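Local coordinates for phosphothreonine lyase ospF (Shigella flexneri, PDB 3I0U), which is a type III secreted virulence effector that probably removes the phosphate from phosphothreonine in host MAP kinases by an irreversible lyase reaction, at residues Y25-F30 against H151-F156; Y39-C43 against I114-N118; S85-Q90 against I169-P175. Numbering follows the deposited sequence.

Contact 1: residues Y25-F30 against H151-F156; sequences YPAYYF and HKIRQF
Residues 25-30 form an extended loop with no regular secondary structure; phi runs from -50° to -118° and psi from 116° to 165°. Residues 151-156 are a piece of the long helix 147-166. The two run in the same direction. CA atoms pair Tyr25 with His151 at 7.6 Å, Tyr28 with Gln155 at 6.2 Å and Phe30 with Phe156 at 7.9 Å. The helix meets the loop with His151, Lys152, Gln155 and Phe156, while Ile153 points away. His151 (chi1 t) donates from NE2 to Pro26 O at 3.0 Å. Tyr25 CB sits over the face of the same imidazole, 3.6 Å from its centroid, a CH-pi contact. Gln155 (chi1 m, chi2 m) takes a hydrogen bond at OE1 from Tyr28 N, 2.9 Å. Lys152 CG lies over the Tyr28 ring face, 3.9 Å from the centroid, and Lys152 NZ makes a weak bond to Tyr28 OH at 3.4 Å. Phe30 (chi1 m) turns inward. The edge of Phe156 meets its face in a T-shaped pair, centroids 5.2 Å apart and planes at 76°. Leu101 of helix 91-102 touches both phenylalanines. The contact lays the extended connection between helix 11-22 and helix 39-44 along helix 147-166. His151 and Gln155 satisfy backbone groups of a loop that is itself neither helix nor strand, and Phe30 adds apolar packing on Phe156.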
# COMPACT_ATOMS: atom_id res chain seq x y z
N TYR A 25 17.49 -10.03 6.69
CA TYR A 25 17.12 -8.87 7.48
C TYR A 25 16.26 -9.23 8.68
O TYR A 25 15.35 -10.07 8.57
CB TYR A 25 16.33 -7.90 6.61
CG TYR A 25 17.11 -7.28 5.48
CD1 TYR A 25 18.37 -6.66 5.73
CD2 TYR A 25 16.59 -7.31 4.16
CE1 TYR A 25 19.08 -6.06 4.68
CE2 TYR A 25 17.29 -6.71 3.11
CZ TYR A 25 18.53 -6.09 3.38
OH TYR A 25 19.21 -5.50 2.35
N PRO A 26 16.47 -8.53 9.82
CA PRO A 26 15.61 -8.74 10.98
C PRO A 26 14.27 -8.09 10.74
O PRO A 26 14.16 -7.27 9.83
CB PRO A 26 16.33 -7.99 12.10
CG PRO A 26 17.10 -6.95 11.41
CD PRO A 26 17.50 -7.51 10.09
N ALA A 27 13.28 -8.45 11.56
CA ALA A 27 11.94 -7.85 11.54
C ALA A 27 12.01 -6.31 11.59
O ALA A 27 12.78 -5.74 12.34
CB ALA A 27 11.11 -8.39 12.70
N TYR A 28 11.25 -5.67 10.73
CA TYR A 28 11.28 -4.21 10.63
C TYR A 28 10.13 -3.54 11.33
O TYR A 28 8.98 -3.99 11.24
CB TYR A 28 11.27 -3.81 9.15
CG TYR A 28 11.79 -2.43 8.88
CD1 TYR A 28 13.15 -2.19 8.64
CD2 TYR A 28 10.92 -1.35 8.87
CE1 TYR A 28 13.60 -0.88 8.40
CE2 TYR A 28 11.36 -0.07 8.64
CZ TYR A 28 12.68 0.17 8.40
OH TYR A 28 13.04 1.48 8.15
N TYR A 29 10.42 -2.43 11.98
CA TYR A 29 9.39 -1.72 12.75
C TYR A 29 9.15 -0.33 12.23
O TYR A 29 10.08 0.39 11.85
CB TYR A 29 9.78 -1.66 14.20
CG TYR A 29 9.83 -3.02 14.80
CD1 TYR A 29 8.69 -3.62 15.33
CD2 TYR A 29 11.04 -3.74 14.85
CE1 TYR A 29 8.74 -4.89 15.93
CE2 TYR A 29 11.10 -5.00 15.42
CZ TYR A 29 9.94 -5.57 15.97
OH TYR A 29 9.97 -6.82 16.54
N PHE A 30 7.90 0.06 12.21
CA PHE A 30 7.53 1.36 11.65
C PHE A 30 7.07 2.28 12.79
O PHE A 30 6.13 1.96 13.49
CB PHE A 30 6.45 1.14 10.60
CG PHE A 30 6.89 0.20 9.50
CD1 PHE A 30 7.63 0.68 8.42
CD2 PHE A 30 6.59 -1.15 9.54
CE1 PHE A 30 8.03 -0.16 7.40
CE2 PHE A 30 7.00 -1.99 8.54
CZ PHE A 30 7.71 -1.47 7.44
N HIS A 151 11.88 -5.86 1.50
CA HIS A 151 11.70 -6.31 2.85
C HIS A 151 10.73 -5.36 3.55
O HIS A 151 9.70 -5.82 4.07
CB HIS A 151 13.02 -6.38 3.59
CG HIS A 151 12.90 -6.95 4.96
ND1 HIS A 151 12.38 -8.20 5.21
CD2 HIS A 151 13.21 -6.43 6.17
CE1 HIS A 151 12.38 -8.43 6.51
NE2 HIS A 151 12.89 -7.37 7.11
N LYS A 152 11.02 -4.06 3.51
CA LYS A 152 10.16 -3.04 4.10
C LYS A 152 8.70 -3.22 3.64
O LYS A 152 7.81 -3.32 4.47
CB LYS A 152 10.68 -1.62 3.83
CG LYS A 152 11.85 -1.19 4.75
CD LYS A 152 12.74 -0.02 4.25
CE LYS A 152 12.07 1.37 4.21
NZ LYS A 152 11.20 1.90 5.31
N ILE A 153 8.47 -3.37 2.35
CA ILE A 153 7.11 -3.62 1.85
C ILE A 153 6.49 -4.90 2.42
O ILE A 153 5.36 -4.87 2.84
CB ILE A 153 7.03 -3.59 0.28
CG1 ILE A 153 7.45 -2.22 -0.26
CG2 ILE A 153 5.63 -3.92 -0.18
CD1 ILE A 153 7.81 -2.20 -1.70
N ARG A 154 7.24 -6.01 2.47
CA ARG A 154 6.72 -7.27 3.03
C ARG A 154 6.25 -7.08 4.46
O ARG A 154 5.12 -7.47 4.80
CB ARG A 154 7.78 -8.32 3.07
CG ARG A 154 7.75 -9.32 1.97
CD ARG A 154 8.76 -10.40 2.31
NE ARG A 154 8.10 -11.69 2.12
CZ ARG A 154 8.27 -12.77 2.87
NH1 ARG A 154 9.12 -12.77 3.91
NH2 ARG A 154 7.58 -13.88 2.59
N GLN A 155 7.11 -6.46 5.26
CA GLN A 155 6.87 -6.16 6.67
C GLN A 155 5.69 -5.25 6.88
O GLN A 155 4.93 -5.43 7.81
CB GLN A 155 8.11 -5.51 7.30
CG GLN A 155 9.34 -6.41 7.31
CD GLN A 155 9.28 -7.51 8.37
OE1 GLN A 155 9.17 -7.25 9.58
NE2 GLN A 155 9.39 -8.74 7.93
N PHE A 156 5.54 -4.27 6.00
CA PHE A 156 4.50 -3.28 6.09
C PHE A 156 3.14 -3.94 5.87
O PHE A 156 2.20 -3.64 6.61
CB PHE A 156 4.74 -2.21 5.02
CG PHE A 156 3.97 -0.95 5.21
CD1 PHE A 156 4.24 -0.09 6.30
CD2 PHE A 156 3.00 -0.56 4.27
CE1 PHE A 156 3.51 1.13 6.46
CE2 PHE A 156 2.28 0.68 4.43
CZ PHE A 156 2.53 1.51 5.52

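Contact 2: residues Y39-C43 against I114-N118; sequences YSDIC and ITDMN
The Tyr39 ring (chi1 t, chi2 64°) reaches from helix 39-44 to the end of strand 111-115, hydroxyl first. It passes Ile114, with Tyr39 CE1 3.9 Å from Ile114 CD1, and Met117, with Tyr39 CE2 4.2 Å from Met117 CB. Residues 39-43 are helical. Residues 114-115 are strand, and the chain leaves it as loop from Asp116 (phi/psi -90°/91°). Tyr39 OH donates to Thr115 O at 2.7 Å and accepts from Met117 N at 2.8 Å, bridging backbone groups on either side of Asp116. The closest CA pair is Cys43 and Asp116, 6.5 Å apart. Cys43 SG (chi1 m) lies 3.8 Å from Asn118 ND2. Asn118 ND2 donates to Asp116 OD2 at 2.8 Å. Asn118 N makes a weak bond to the same oxygen at 3.4 Å, the pattern of an Asx turn. Asp116 OD1 has other partners, Arg119 (salt bridge) and Asn57 (hydrogen bond). Ile42 (chi1 p, chi2 t) places CD1 3.7 Å from Ile114 CG2. The short helix packs against the inner strands 63-68 and 111-115, near the end of the latter: Ile42 and Cys43 also touch Ile64, and Phe95 of helix 91-102 touches both Ile42 and Ile114.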
# COMPACT_ATOMS: atom_id res chain seq x y z
N TYR A 39 -10.31 10.73 8.89
CA TYR A 39 -11.04 10.57 7.62
C TYR A 39 -11.76 11.81 7.09
O TYR A 39 -11.56 12.17 5.91
CB TYR A 39 -12.05 9.45 7.65
CG TYR A 39 -12.53 9.08 6.27
CD1 TYR A 39 -11.64 8.55 5.32
CD2 TYR A 39 -13.87 9.25 5.90
CE1 TYR A 39 -12.04 8.19 4.07
CE2 TYR A 39 -14.30 8.90 4.62
CZ TYR A 39 -13.35 8.37 3.72
OH TYR A 39 -13.72 7.99 2.45
N SER A 40 -12.56 12.48 7.91
CA SER A 40 -13.24 13.66 7.39
C SER A 40 -12.26 14.79 7.05
O SER A 40 -12.51 15.54 6.11
CB SER A 40 -14.42 14.14 8.25
OG SER A 40 -13.99 14.74 9.44
N ASP A 41 -11.15 14.90 7.78
CA ASP A 41 -10.14 15.91 7.45
C ASP A 41 -9.56 15.72 6.04
O ASP A 41 -9.47 16.69 5.30
CB ASP A 41 -8.98 15.95 8.45
CG ASP A 41 -9.42 16.38 9.84
OD1 ASP A 41 -10.39 17.15 9.98
OD2 ASP A 41 -8.77 15.91 10.80
N ILE A 42 -9.19 14.48 5.67
CA ILE A 42 -8.68 14.21 4.32
C ILE A 42 -9.76 14.36 3.24
O ILE A 42 -9.44 14.61 2.08
CB ILE A 42 -7.93 12.87 4.18
CG1 ILE A 42 -8.85 11.66 4.42
CG2 ILE A 42 -6.76 12.79 5.15
CD1 ILE A 42 -8.29 10.39 3.89
N CYS A 43 -11.05 14.27 3.63
CA CYS A 43 -12.14 14.44 2.66
C CYS A 43 -12.33 15.88 2.16
O CYS A 43 -12.91 16.11 1.11
CB CYS A 43 -13.43 13.83 3.19
SG CYS A 43 -13.36 12.03 3.07
N ILE A 114 -7.23 6.82 -1.31
CA ILE A 114 -8.36 6.20 -0.65
C ILE A 114 -9.67 6.78 -1.20
O ILE A 114 -9.78 7.99 -1.41
CB ILE A 114 -8.27 6.29 0.89
CG1 ILE A 114 -9.44 5.53 1.55
CG2 ILE A 114 -8.21 7.76 1.35
CD1 ILE A 114 -9.40 5.45 3.05
N THR A 115 -10.62 5.89 -1.48
CA THR A 115 -11.98 6.25 -1.87
C THR A 115 -12.59 7.20 -0.87
O THR A 115 -12.45 7.01 0.33
CB THR A 115 -12.83 4.99 -1.97
OG1 THR A 115 -12.17 4.09 -2.85
CG2 THR A 115 -14.15 5.24 -2.55
N ASP A 116 -13.23 8.24 -1.40
CA ASP A 116 -14.00 9.23 -0.66
C ASP A 116 -15.44 8.70 -0.59
O ASP A 116 -16.28 9.02 -1.47
CB ASP A 116 -13.87 10.59 -1.38
CG ASP A 116 -14.66 11.75 -0.71
OD1 ASP A 116 -14.50 12.89 -1.23
OD2 ASP A 116 -15.43 11.56 0.28
N MET A 117 -15.73 7.94 0.47
CA MET A 117 -17.06 7.38 0.79
C MET A 117 -18.30 8.25 0.57
O MET A 117 -19.40 7.71 0.56
CB MET A 117 -17.12 6.90 2.24
CG MET A 117 -16.36 5.65 2.55
SD MET A 117 -15.92 4.75 1.04
CE MET A 117 -17.28 3.61 0.82
N ASN A 118 -18.13 9.57 0.41
CA ASN A 118 -19.24 10.53 0.14
C ASN A 118 -19.47 10.76 -1.34
O ASN A 118 -20.55 11.11 -1.74
CB ASN A 118 -18.96 11.90 0.78
CG ASN A 118 -18.49 11.78 2.23
OD1 ASN A 118 -19.32 11.69 3.13
ND2 ASN A 118 -17.15 11.76 2.46

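Contact 3: residues S85-Q90 against I169-P175; sequences SIAREQ and IAPGEYP
Ser85 begins the run just after strand 80-84, extended at phi/psi -115°/119°. Its carbonyl O accepts from Gly172 N at 3.0 Å. Its CB lies 3.9 Å from Tyr174 CD1, while its OG bonds to Ala130 N. Ile86 (chi1 m, chi2 m), also extended, faces Pro171 at a CA-CA distance of 4.4 Å, a non-hydrogen-bonded antiparallel pair. Ile86 CA is 4.0 Å from Gly172 CA. A side chain would not fit at Gly172, since an ideal CB would fall 2.1 Å from Ile86 O. Instead Gly172 CA makes a CA-H...O contact of 3.3 Å to that oxygen. Ile86 CG2 packs at 3.8 Å on Ile169 CG2, and both side chains touch Leu164. Ala87 N donates to Ala170 O at 2.9 Å, and the CB atoms of Ala87 and Ala170 are 3.7 Å apart. Residues 88-90 turn as a 3-10 segment, with Gln90 N bonded to Ala87 O at 2.9 Å. Gln90 (chi1 m, chi2 t), at the N-cap position of helix 91-102, accepts from Ala170 N at OE1, 2.9 Å. The pattern is that of an isolated antiparallel beta bridge, here joining the strand-to-helix connection 85-90 to the loop after helix 147-166.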
# COMPACT_ATOMS: atom_id res chain seq x y z
N SER A 85 -8.91 -3.96 1.00
CA SER A 85 -10.37 -4.10 0.84
C SER A 85 -11.11 -4.27 2.20
O SER A 85 -10.84 -5.23 2.97
CB SER A 85 -10.68 -5.29 -0.08
OG SER A 85 -10.46 -4.98 -1.46
N ILE A 86 -11.99 -3.31 2.49
CA ILE A 86 -12.67 -3.23 3.76
C ILE A 86 -14.16 -3.30 3.45
O ILE A 86 -14.58 -2.93 2.34
CB ILE A 86 -12.32 -1.89 4.45
CG1 ILE A 86 -10.80 -1.63 4.43
CG2 ILE A 86 -12.93 -1.80 5.87
CD1 ILE A 86 -9.91 -2.69 5.15
N ALA A 87 -14.97 -3.81 4.39
CA ALA A 87 -16.43 -3.62 4.31
C ALA A 87 -16.82 -2.13 4.22
O ALA A 87 -16.23 -1.29 4.87
CB ALA A 87 -17.10 -4.25 5.46
N ARG A 88 -17.84 -1.83 3.42
CA ARG A 88 -18.16 -0.45 3.05
C ARG A 88 -18.30 0.49 4.25
O ARG A 88 -17.68 1.52 4.28
CB ARG A 88 -19.38 -0.43 2.15
CG ARG A 88 -19.73 0.99 1.61
CD ARG A 88 -20.86 1.08 0.61
NE ARG A 88 -22.10 1.04 1.33
CZ ARG A 88 -22.67 2.06 2.02
NH1 ARG A 88 -22.12 3.27 2.10
NH2 ARG A 88 -23.84 1.86 2.66
N GLU A 89 -19.03 0.06 5.27
CA GLU A 89 -19.30 0.87 6.48
C GLU A 89 -18.15 0.99 7.46
O GLU A 89 -18.21 1.83 8.37
CB GLU A 89 -20.54 0.35 7.20
CG GLU A 89 -21.83 0.45 6.39
CD GLU A 89 -21.86 -0.49 5.19
OE1 GLU A 89 -21.11 -1.51 5.20
OE2 GLU A 89 -22.59 -0.23 4.22
N GLN A 90 -17.10 0.17 7.28
CA GLN A 90 -15.95 0.15 8.17
C GLN A 90 -14.74 0.86 7.57
O GLN A 90 -13.64 0.85 8.14
CB GLN A 90 -15.61 -1.28 8.58
CG GLN A 90 -16.68 -1.92 9.41
CD GLN A 90 -16.30 -3.27 9.96
OE1 GLN A 90 -15.17 -3.49 10.41
NE2 GLN A 90 -17.26 -4.18 9.98
N ILE A 169 -11.77 -5.79 12.06
CA ILE A 169 -12.31 -5.13 10.90
C ILE A 169 -12.80 -6.13 9.85
O ILE A 169 -12.12 -7.12 9.57
CB ILE A 169 -11.23 -4.22 10.29
CG1 ILE A 169 -10.85 -3.11 11.28
CG2 ILE A 169 -11.65 -3.67 8.93
CD1 ILE A 169 -12.00 -2.14 11.69
N ALA A 170 -13.97 -5.88 9.26
CA ALA A 170 -14.52 -6.76 8.24
C ALA A 170 -13.83 -6.48 6.92
O ALA A 170 -13.73 -5.30 6.50
CB ALA A 170 -15.96 -6.55 8.09
N PRO A 171 -13.33 -7.55 6.24
CA PRO A 171 -12.84 -7.47 4.87
C PRO A 171 -13.94 -7.14 3.87
O PRO A 171 -15.08 -7.47 4.08
CB PRO A 171 -12.31 -8.88 4.61
CG PRO A 171 -13.06 -9.75 5.55
CD PRO A 171 -13.18 -8.91 6.78
N GLY A 172 -13.58 -6.48 2.79
CA GLY A 172 -14.54 -6.18 1.74
C GLY A 172 -14.30 -7.12 0.59
O GLY A 172 -13.80 -8.22 0.77
N GLU A 173 -14.67 -6.69 -0.60
CA GLU A 173 -14.60 -7.56 -1.77
C GLU A 173 -13.39 -7.20 -2.63
O GLU A 173 -13.31 -6.11 -3.16
CB GLU A 173 -15.90 -7.41 -2.55
CG GLU A 173 -15.91 -8.02 -3.93
CD GLU A 173 -17.32 -8.21 -4.44
OE1 GLU A 173 -17.62 -9.33 -4.92
OE2 GLU A 173 -18.14 -7.25 -4.36
N TYR A 174 -12.45 -8.12 -2.79
CA TYR A 174 -11.21 -7.88 -3.54
C TYR A 174 -11.57 -7.82 -4.99
O TYR A 174 -12.53 -8.49 -5.40
CB TYR A 174 -10.21 -9.03 -3.33
CG TYR A 174 -10.29 -9.62 -1.96
CD1 TYR A 174 -9.65 -8.99 -0.87
CD2 TYR A 174 -11.02 -10.81 -1.72
CE1 TYR A 174 -9.74 -9.51 0.42
CE2 TYR A 174 -11.10 -11.34 -0.42
CZ TYR A 174 -10.45 -10.68 0.65
OH TYR A 174 -10.49 -11.19 1.93
N PRO A 175 -10.83 -7.02 -5.77
CA PRO A 175 -11.10 -7.04 -7.21
C PRO A 175 -10.67 -8.37 -7.82
O PRO A 175 -9.61 -8.90 -7.47
CB PRO A 175 -10.25 -5.90 -7.76
CG PRO A 175 -9.68 -5.19 -6.58
CD PRO A 175 -9.74 -6.10 -5.42

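Contacts 2 and 3 are neighbours, with centres about 15 Å apart. They touch where Met117 CE of contact 2 packs on Arg88 CG of contact 3 at 3.7 Å. Contact 1 stands apart: its centre is about 28 Å from that of contact 2, on the opposite side of the chain's centre, and about 25 Å from that of contact 3. Its nearest atoms are about 12 Å from either. Helix 91-102 reaches all three, through Leu101 at contact 1, Phe95 at contact 2 and Ile97 at contact 3. Helix 147-166 carries 151-156 and then leads into 169-175. In sequence, contact 3 crosses both others. The structure is an apo form, so no bound ligand marks the active site.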